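Local coordinates for protein CG11900 (Drosophila melanogaster, PDB 3NQW) that hydrolyses the alarmone ppGpp to GDP and diphosphate as a manganese-dependent HD-family enzyme, and takes part in the starvation response of the fly, at residues Arg115-Lys120 / Asp156-Thr161; Ala48-Glu53 / Gly160-Leu165; Ala17-Gln22 / Glu66-Ser71. One frame throughout, in Å; residues are numbered along the deposited sequence.

Interaction 1 (Arg115-Lys120 / Asp156-Thr161); sequences RAKLIK and DNLRGT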
loop_
_atom_site.group_PDB
_atom_site.type_symbol
_atom_site.label_atom_id
_atom_site.label_comp_id
_atom_site.label_asym_id
_atom_site.label_seq_id
_atom_site.Cartn_x
_atom_site.Cartn_y
_atom_site.Cartn_z
ATOM N N ARG A 115 -20.223 -10.598 -0.781
ATOM C CA ARG A 115 -18.908 -10.055 -0.458
ATOM C C ARG A 115 -17.937 -10.126 -1.636
ATOM O O ARG A 115 -17.203 -9.170 -1.900
ATOM C CB ARG A 115 -18.314 -10.808 0.735
ATOM C CG ARG A 115 -19.215 -10.873 1.959
ATOM C CD ARG A 115 -18.612 -11.792 3.018
ATOM N NE ARG A 115 -17.500 -11.179 3.749
ATOM C CZ ARG A 115 -16.556 -11.859 4.400
ATOM N NH1 ARG A 115 -15.586 -11.212 5.046
ATOM N NH2 ARG A 115 -16.564 -13.189 4.383
ATOM N N ALA A 116 -17.936 -11.258 -2.338
ATOM C CA ALA A 116 -17.050 -11.447 -3.488
ATOM C C ALA A 116 -17.494 -10.593 -4.673
ATOM O O ALA A 116 -16.682 -10.230 -5.521
ATOM C CB ALA A 116 -16.995 -12.933 -3.894
ATOM N N LYS A 117 -18.780 -10.279 -4.748
ATOM C CA LYS A 117 -19.244 -9.450 -5.847
ATOM C C LYS A 117 -18.689 -8.047 -5.634
ATOM O O LYS A 117 -18.294 -7.379 -6.588
ATOM C CB LYS A 117 -20.776 -9.387 -5.902
ATOM C CG LYS A 117 -21.511 -10.689 -6.260
ATOM C CD LYS A 117 -22.987 -10.376 -6.524
ATOM C CE LYS A 117 -23.924 -11.573 -6.363
ATOM N NZ LYS A 117 -25.360 -11.133 -6.226
ATOM N N LEU A 118 -18.655 -7.603 -4.376
ATOM C CA LEU A 118 -18.146 -6.266 -4.043
ATOM C C LEU A 118 -16.758 -6.052 -4.588
ATOM O O LEU A 118 -16.490 -5.019 -5.194
ATOM C CB LEU A 118 -18.108 -6.056 -2.537
ATOM C CG LEU A 118 -19.445 -5.862 -1.834
ATOM C CD1 LEU A 118 -19.164 -5.540 -0.389
ATOM C CD2 LEU A 118 -20.226 -4.744 -2.487
ATOM N N ILE A 119 -15.876 -7.022 -4.347
ATOM C CA ILE A 119 -14.505 -6.949 -4.845
ATOM C C ILE A 119 -14.523 -6.945 -6.372
ATOM O O ILE A 119 -13.904 -6.099 -7.007
ATOM C CB ILE A 119 -13.620 -8.159 -4.390
ATOM C CG1 ILE A 119 -13.381 -8.135 -2.876
ATOM C CG2 ILE A 119 -12.279 -8.115 -5.126
ATOM C CD1 ILE A 119 -14.151 -9.193 -2.084
ATOM N N LYS A 120 -15.242 -7.887 -6.964
ATOM C CA LYS A 120 -15.291 -7.967 -8.403
ATOM C C LYS A 120 -15.722 -6.675 -9.057
ATOM O O LYS A 120 -15.177 -6.299 -10.090
ATOM C CB LYS A 120 -16.208 -9.103 -8.817
ATOM C CG LYS A 120 -15.682 -10.464 -8.446
ATOM C CD LYS A 120 -16.554 -11.500 -9.103
ATOM C CE LYS A 120 -16.032 -12.891 -8.937
ATOM N NZ LYS A 120 -16.749 -13.670 -9.949
ATOM N N ASP A 156 -22.702 -6.429 -15.615
ATOM C CA ASP A 156 -24.147 -6.550 -15.758
ATOM C C ASP A 156 -24.703 -7.739 -14.980
ATOM O O ASP A 156 -25.890 -7.766 -14.642
ATOM C CB ASP A 156 -24.545 -6.677 -17.227
ATOM C CG ASP A 156 -24.792 -5.334 -17.881
ATOM O OD1 ASP A 156 -24.886 -4.329 -17.147
ATOM O OD2 ASP A 156 -24.902 -5.297 -19.125
ATOM N N ASN A 157 -23.848 -8.720 -14.702
ATOM C CA ASN A 157 -24.263 -9.907 -13.958
ATOM C C ASN A 157 -23.888 -9.780 -12.477
ATOM O O ASN A 157 -24.366 -10.549 -11.636
ATOM C CB ASN A 157 -23.630 -11.164 -14.570
ATOM C CG ASN A 157 -24.138 -11.459 -15.992
ATOM O OD1 ASN A 157 -23.556 -12.277 -16.714
ATOM N ND2 ASN A 157 -25.226 -10.802 -16.388
ATOM N N LEU A 158 -23.042 -8.804 -12.154
ATOM C CA LEU A 158 -22.633 -8.579 -10.764
ATOM C C LEU A 158 -23.542 -7.575 -10.045
ATOM O O LEU A 158 -23.483 -7.433 -8.820
ATOM C CB LEU A 158 -21.185 -8.090 -10.721
ATOM C CG LEU A 158 -20.168 -9.194 -11.014
ATOM C CD1 LEU A 158 -19.043 -8.641 -11.844
ATOM C CD2 LEU A 158 -19.676 -9.799 -9.706
ATOM N N ARG A 159 -24.381 -6.893 -10.824
ATOM C CA ARG A 159 -25.319 -5.881 -10.333
ATOM C C ARG A 159 -26.168 -6.401 -9.171
ATOM O O ARG A 159 -26.122 -7.588 -8.841
ATOM C CB ARG A 159 -26.237 -5.413 -11.481
ATOM C CG ARG A 159 -25.565 -5.310 -12.875
ATOM C CD ARG A 159 -26.419 -4.545 -13.897
ATOM N NE ARG A 159 -26.420 -3.111 -13.603
ATOM C CZ ARG A 159 -25.540 -2.239 -14.091
ATOM N NH1 ARG A 159 -24.582 -2.642 -14.916
ATOM N NH2 ARG A 159 -25.601 -0.967 -13.731
ATOM N N GLY A 160 -26.952 -5.515 -8.560
ATOM C CA GLY A 160 -27.782 -5.910 -7.428
ATOM C C GLY A 160 -26.996 -5.852 -6.125
ATOM O O GLY A 160 -27.564 -5.903 -5.026
ATOM N N THR A 161 -25.675 -5.728 -6.263
ATOM C CA THR A 161 -24.754 -5.672 -5.129
ATOM C C THR A 161 -24.661 -4.270 -4.515
ATOM O O THR A 161 -25.419 -3.946 -3.598
ATOM C CB THR A 161 -23.334 -6.146 -5.544
ATOM O OG1 THR A 161 -23.435 -7.376 -6.273
ATOM C CG2 THR A 161 -22.458 -6.369 -4.319
#
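Lys117, Leu158 and Thr161 meet without an aromatic ring, and the flat group at their junction is the peptide carbonyl of Leu158. Its oxygen takes the hydroxyl of Thr161 nearly along the C=O axis (C=O...OG1 angle 174°), while Lys117 CD comes up beside the same atom, 3.8 Å from Leu158 O. This is a helix-helix joint of the all-helical HD fold: one turn of helix 114-133 lies against the place where helix 141-158 gives way to the loop leading into helix 163-176. Gly160, with a positive phi of 85°, turns the chain there, and the threonine hydroxyl bonds back across the bend.

Lys117 carries much of the contact with its aliphatic part. CG stands anti to the carbonyl carbon (chi1 -67°), and from there the chain runs out extended, sliding past Leu158 in the opposite direction. Its ammonium group ends near the backbone of the turn, but NZ is still 4.5 Å from Arg159 O, so the lysine serves here through its methylenes. One turn further on, Lys120 crosses Leu158 at about a right angle: Leu158 CD2 rests 3.6 Å from Lys120 CB and equally close to Lys120 CD. The charged end of Lys120 goes elsewhere, to a hydrogen bond with Ser112 OG.

Within the turn itself, Arg159 NH1 forms a salt bridge to Asp156 OD1 at 2.8 Å, poorly aligned as a hydrogen bond. Arg159 NH2 also pairs with Asp170, tying the turn to the following helix. Leu118 starts off away from the turn, yet its branch swings back, and CD2 meets the methyl CG2 of Thr161 at 3.3 Å.

Interaction 2 (Ala48-Glu53 / Gly160-Leu165); sequences ACITDE and GTNANL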
loop_
_atom_site.group_PDB
_atom_site.type_symbol
_atom_site.label_atom_id
_atom_site.label_comp_id
_atom_site.label_asym_id
_atom_site.label_seq_id
_atom_site.Cartn_x
_atom_site.Cartn_y
_atom_site.Cartn_z
ATOM N N ALA A 48 -18.703 3.109 -1.426
ATOM C CA ALA A 48 -19.251 1.819 -0.998
ATOM C C ALA A 48 -19.204 1.650 0.539
ATOM O O ALA A 48 -19.836 0.747 1.085
ATOM C CB ALA A 48 -18.482 0.677 -1.683
ATOM N N CYS A 49 -18.467 2.536 1.213
ATOM C CA CYS A 49 -18.273 2.539 2.673
ATOM C C CYS A 49 -18.296 1.148 3.375
ATOM O O CYS A 49 -19.207 0.836 4.156
ATOM C CB CYS A 49 -19.275 3.508 3.365
ATOM S SG CYS A 49 -20.224 4.729 2.335
ATOM N N ILE A 50 -17.283 0.317 3.108
ATOM C CA ILE A 50 -17.205 -1.014 3.735
ATOM C C ILE A 50 -16.405 -1.045 5.055
ATOM O O ILE A 50 -15.224 -0.694 5.105
ATOM C CB ILE A 50 -16.655 -2.109 2.747
ATOM C CG1 ILE A 50 -17.774 -2.605 1.815
ATOM C CG2 ILE A 50 -16.183 -3.334 3.526
ATOM C CD1 ILE A 50 -18.176 -1.655 0.706
ATOM N N THR A 51 -17.078 -1.491 6.115
ATOM C CA THR A 51 -16.527 -1.556 7.470
ATOM C C THR A 51 -16.052 -2.957 7.931
ATOM O O THR A 51 -15.864 -3.205 9.133
ATOM C CB THR A 51 -17.588 -0.954 8.469
ATOM O OG1 THR A 51 -18.847 -1.631 8.348
ATOM C CG2 THR A 51 -17.817 0.524 8.152
ATOM N N ASP A 52 -15.833 -3.846 6.955
ATOM C CA ASP A 52 -15.415 -5.242 7.172
ATOM C C ASP A 52 -14.037 -5.586 6.614
ATOM O O ASP A 52 -13.861 -5.742 5.402
ATOM C CB ASP A 52 -16.447 -6.188 6.544
ATOM C CG ASP A 52 -16.166 -7.641 6.843
ATOM O OD1 ASP A 52 -15.251 -8.216 6.225
ATOM O OD2 ASP A 52 -16.857 -8.217 7.710
ATOM N N GLU A 53 -13.068 -5.715 7.514
ATOM C CA GLU A 53 -11.697 -6.060 7.143
ATOM C C GLU A 53 -11.573 -7.323 6.277
ATOM O O GLU A 53 -10.722 -7.392 5.385
ATOM C CB GLU A 53 -10.840 -6.220 8.399
ATOM C CG GLU A 53 -10.011 -4.999 8.716
ATOM C CD GLU A 53 -9.158 -5.178 9.947
ATOM O OE1 GLU A 53 -8.307 -4.299 10.204
ATOM O OE2 GLU A 53 -9.340 -6.190 10.663
ATOM N N GLY A 160 -26.952 -5.515 -8.560
ATOM C CA GLY A 160 -27.782 -5.910 -7.428
ATOM C C GLY A 160 -26.996 -5.852 -6.125
ATOM O O GLY A 160 -27.564 -5.903 -5.026
ATOM N N THR A 161 -25.675 -5.728 -6.263
ATOM C CA THR A 161 -24.754 -5.672 -5.129
ATOM C C THR A 161 -24.661 -4.270 -4.515
ATOM O O THR A 161 -25.419 -3.946 -3.598
ATOM C CB THR A 161 -23.334 -6.146 -5.544
ATOM O OG1 THR A 161 -23.435 -7.376 -6.273
ATOM C CG2 THR A 161 -22.458 -6.369 -4.319
ATOM N N ASN A 162 -23.755 -3.434 -5.018
ATOM C CA ASN A 162 -23.589 -2.085 -4.468
ATOM C C ASN A 162 -24.198 -1.031 -5.385
ATOM O O ASN A 162 -23.721 -0.791 -6.492
ATOM C CB ASN A 162 -22.096 -1.798 -4.220
ATOM C CG ASN A 162 -21.864 -0.656 -3.239
ATOM O OD1 ASN A 162 -21.866 0.513 -3.614
ATOM N ND2 ASN A 162 -21.673 -0.997 -1.975
ATOM N N ALA A 163 -25.273 -0.415 -4.915
ATOM C CA ALA A 163 -25.962 0.611 -5.687
ATOM C C ALA A 163 -25.049 1.797 -5.950
ATOM O O ALA A 163 -25.273 2.570 -6.878
ATOM C CB ALA A 163 -27.211 1.076 -4.943
ATOM N N ASN A 164 -24.021 1.955 -5.130
ATOM C CA ASN A 164 -23.130 3.076 -5.329
ATOM C C ASN A 164 -22.037 2.777 -6.343
ATOM O O ASN A 164 -21.809 3.556 -7.264
ATOM C CB ASN A 164 -22.516 3.503 -4.007
ATOM C CG ASN A 164 -21.781 4.813 -4.124
ATOM O OD1 ASN A 164 -22.027 5.589 -5.055
ATOM N ND2 ASN A 164 -20.878 5.079 -3.181
ATOM N N LEU A 165 -21.359 1.649 -6.171
ATOM C CA LEU A 165 -20.304 1.259 -7.089
ATOM C C LEU A 165 -20.905 1.092 -8.474
ATOM O O LEU A 165 -20.384 1.622 -9.450
ATOM C CB LEU A 165 -19.664 -0.052 -6.632
ATOM C CG LEU A 165 -18.898 -0.050 -5.295
ATOM C CD1 LEU A 165 -18.302 -1.437 -5.023
ATOM C CD2 LEU A 165 -17.792 0.985 -5.349
#
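Ala48 puts its methyl group into the angle between two side chains of the opposing segment. Its CB lies 3.6 Å from Asn162 ND2 and 3.7 Å from Leu165 CG, with Leu165 CD2 equally near, so one methyl touches an amide on one hand and a branched apolar end on the other. Ile50 contributes marginally, its CD1 reaching to 4.5 Å from Asn162 ND2. Asn164 ND2 also approaches Ala48 N, at 3.4 Å, but both are donors and the pair is mere proximity.

What fixes the Asn162 amide is the start of helix 163-176. Chi1 of -160° sets CG anti to the backbone N; OD1 receives two backbone N-H groups: Leu165 N at 2.8 Å in a fairly straight bond (160°), and Asn164 N at 3.0 Å in a weak, bent one. With its oxygen used in this way, the amide presents ND2 to the Ala48 methyl and to Ile50.

Further out, Leu165 packs on Ile43 and Leu44 of helix 34-45, and Ile50 lies on Leu44 and on Leu118 of helix 114-133. The loop is held at its far end as well: Asp52 OD1 caps Val55 N. Beyond that, Thr51 and Glu53 pack on Tyr4 and Pro5 of the second subunit.

The contact is thus a loop between two HD-domain helices, itself ending in the Asp52 N-cap of helix 53-60, laid against the Asn162-capped first turn of the C-terminal helix 163-176.

Interaction 3 (Ala17-Gln22 / Glu66-Ser71); sequences AFKHRQ and EDTDAS
Lys19 and Thr68 bring the backbones to 5.8 Å between their CA atoms, where the end region of helix 7-19 passes the chain just as it leaves helix 64-67. Thr68 CG2 fills this approach: it lies over one face of the His20 ring in a CH-pi contact, 3.8 Å from the ring centroid and 22° off the normal, and also packs on Lys19 CB at 3.6 Å. Thr68 OG1 bonds to Val64 O, and His20 ND1 to Gln23 OE1, which would limit how far either side chain can turn. Lys19 bends at chi2 (-90°) and chi3 (76°); its CD rests on Ala70 CB at 3.8 Å, and NZ makes a long, weak salt bridge to Asp69 OD1 at 3.5 Å. An alanine in place of Lys19 would probably leave the Asp69 carboxylate without its ammonium partner and open a gap beside the Ala70 methyl. At the ring edge, near its plane, stands Asp67 OD2, 4.3 Å from His20 CE1. Asp67 and neighbouring Glu66 are the inferred nucleophiles, and they closely follow the His62-Asp63 pair, the signature doublet of the HD-family metal site.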
loop_
_atom_site.group_PDB
_atom_site.type_symbol
_atom_site.label_atom_id
_atom_site.label_comp_id
_atom_site.label_asym_id
_atom_site.label_seq_id
_atom_site.Cartn_x
_atom_site.Cartn_y
_atom_site.Cartn_z
ATOM N N ALA A 17 1.789 -5.907 -0.991
ATOM C CA ALA A 17 2.874 -5.033 -1.445
ATOM C C ALA A 17 4.192 -5.738 -1.779
ATOM O O ALA A 17 4.966 -5.275 -2.625
ATOM C CB ALA A 17 3.134 -3.971 -0.380
ATOM N N PHE A 18 4.447 -6.846 -1.089
ATOM C CA PHE A 18 5.664 -7.620 -1.272
ATOM C C PHE A 18 5.617 -8.538 -2.485
ATOM O O PHE A 18 6.506 -8.513 -3.333
ATOM C CB PHE A 18 5.925 -8.469 -0.035
ATOM C CG PHE A 18 7.148 -9.298 -0.149
ATOM C CD1 PHE A 18 8.384 -8.689 -0.304
ATOM C CD2 PHE A 18 7.071 -10.687 -0.161
ATOM C CE1 PHE A 18 9.538 -9.447 -0.473
ATOM C CE2 PHE A 18 8.225 -11.466 -0.330
ATOM C CZ PHE A 18 9.458 -10.841 -0.485
ATOM N N LYS A 19 4.575 -9.358 -2.538
ATOM C CA LYS A 19 4.376 -10.312 -3.620
ATOM C C LYS A 19 4.271 -9.597 -4.976
ATOM O O LYS A 19 4.764 -10.089 -5.994
ATOM C CB LYS A 19 3.103 -11.132 -3.353
ATOM C CG LYS A 19 3.058 -11.873 -2.008
ATOM C CD LYS A 19 3.626 -13.289 -2.073
ATOM C CE LYS A 19 5.139 -13.329 -2.128
ATOM N NZ LYS A 19 5.664 -14.729 -2.118
ATOM N N HIS A 20 3.629 -8.432 -4.986
ATOM C CA HIS A 20 3.475 -7.661 -6.215
ATOM C C HIS A 20 4.705 -6.786 -6.528
ATOM O O HIS A 20 4.862 -6.341 -7.656
ATOM C CB HIS A 20 2.236 -6.754 -6.125
ATOM C CG HIS A 20 0.927 -7.474 -6.232
ATOM N ND1 HIS A 20 0.488 -8.059 -7.404
ATOM C CD2 HIS A 20 -0.069 -7.661 -5.331
ATOM C CE1 HIS A 20 -0.715 -8.564 -7.221
ATOM N NE2 HIS A 20 -1.080 -8.337 -5.968
ATOM N N ARG A 21 5.570 -6.555 -5.541
ATOM C CA ARG A 21 6.749 -5.698 -5.691
ATOM C C ARG A 21 7.369 -5.524 -7.080
ATOM O O ARG A 21 7.816 -4.421 -7.428
ATOM C CB ARG A 21 7.840 -6.124 -4.711
ATOM C CG ARG A 21 8.516 -7.443 -5.021
ATOM C CD ARG A 21 9.657 -7.676 -4.035
ATOM N NE ARG A 21 10.306 -8.985 -4.171
ATOM C CZ ARG A 21 9.674 -10.156 -4.134
ATOM N NH1 ARG A 21 10.360 -11.282 -4.265
ATOM N NH2 ARG A 21 8.360 -10.202 -3.975
ATOM N N GLN A 22 7.398 -6.599 -7.870
ATOM C CA GLN A 22 7.980 -6.582 -9.229
ATOM C C GLN A 22 6.961 -6.298 -10.334
ATOM O O GLN A 22 7.323 -5.866 -11.433
ATOM C CB GLN A 22 8.673 -7.924 -9.526
ATOM C CG GLN A 22 9.970 -8.176 -8.751
ATOM C CD GLN A 22 10.420 -9.633 -8.815
ATOM O OE1 GLN A 22 10.501 -10.226 -9.895
ATOM N NE2 GLN A 22 10.722 -10.216 -7.654
ATOM N N GLU A 66 -3.383 -15.006 -8.111
ATOM C CA GLU A 66 -3.455 -15.147 -9.563
ATOM C C GLU A 66 -2.266 -14.581 -10.340
ATOM O O GLU A 66 -1.879 -15.145 -11.358
ATOM C CB GLU A 66 -4.746 -14.501 -10.102
ATOM C CG GLU A 66 -5.275 -15.163 -11.384
ATOM C CD GLU A 66 -6.077 -14.244 -12.302
ATOM O OE1 GLU A 66 -6.160 -14.576 -13.510
ATOM O OE2 GLU A 66 -6.627 -13.216 -11.833
ATOM N N ASP A 67 -1.688 -13.474 -9.886
ATOM C CA ASP A 67 -0.566 -12.886 -10.613
ATOM C C ASP A 67 0.796 -13.208 -10.013
ATOM O O ASP A 67 1.741 -13.496 -10.739
ATOM C CB ASP A 67 -0.720 -11.366 -10.704
ATOM C CG ASP A 67 -2.043 -10.943 -11.316
ATOM O OD1 ASP A 67 -2.406 -11.469 -12.397
ATOM O OD2 ASP A 67 -2.714 -10.068 -10.719
ATOM N N THR A 68 0.896 -13.133 -8.689
ATOM C CA THR A 68 2.145 -13.411 -7.984
ATOM C C THR A 68 2.363 -14.916 -7.778
ATOM O O THR A 68 1.609 -15.746 -8.298
ATOM C CB THR A 68 2.162 -12.733 -6.602
ATOM O OG1 THR A 68 1.139 -13.302 -5.776
ATOM C CG2 THR A 68 1.921 -11.241 -6.739
ATOM N N ASP A 69 3.406 -15.266 -7.028
ATOM C CA ASP A 69 3.699 -16.663 -6.748
ATOM C C ASP A 69 3.123 -17.081 -5.396
ATOM O O ASP A 69 3.659 -17.950 -4.725
ATOM C CB ASP A 69 5.216 -16.933 -6.802
ATOM C CG ASP A 69 5.982 -16.335 -5.624
ATOM O OD1 ASP A 69 6.119 -15.090 -5.556
ATOM O OD2 ASP A 69 6.463 -17.118 -4.768
ATOM N N ALA A 70 2.023 -16.453 -5.004
ATOM C CA ALA A 70 1.364 -16.783 -3.753
ATOM C C ALA A 70 0.285 -17.850 -4.018
ATOM O O ALA A 70 -0.117 -18.067 -5.171
ATOM C CB ALA A 70 0.741 -15.531 -3.158
ATOM N N SER A 71 -0.174 -18.515 -2.954
ATOM C CA SER A 71 -1.203 -19.548 -3.059
ATOM C C SER A 71 -2.283 -19.374 -2.005
ATOM O O SER A 71 -2.161 -18.557 -1.093
ATOM C CB SER A 71 -0.592 -20.937 -2.899
ATOM O OG SER A 71 -0.226 -21.182 -1.552
#

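Overall arrangement
Interactions 1 and 2 are neighbours, their centres about 9 Å apart, and they share Gly160 and Thr161. Leu118 bridges them: CD2 packs on Asn162 CB at 3.9 Å and CD1 on Ile50 CG1 at 3.9 Å. A salt bridge, Arg115 NH1 to Asp52 OD1 at 3.2 Å, also joins them. Interaction 3 lies across the centre of the chain, about 24 Å and 26 Å from them, centre to centre. The manganese ion, bound by His36, Asp63 and Asp123, lies about 6 Å from the Asp67 side chain, 9 Å from that of Lys120 and 13 Å from that of Leu165. Both interactions 2 and 3 touch the second subunit.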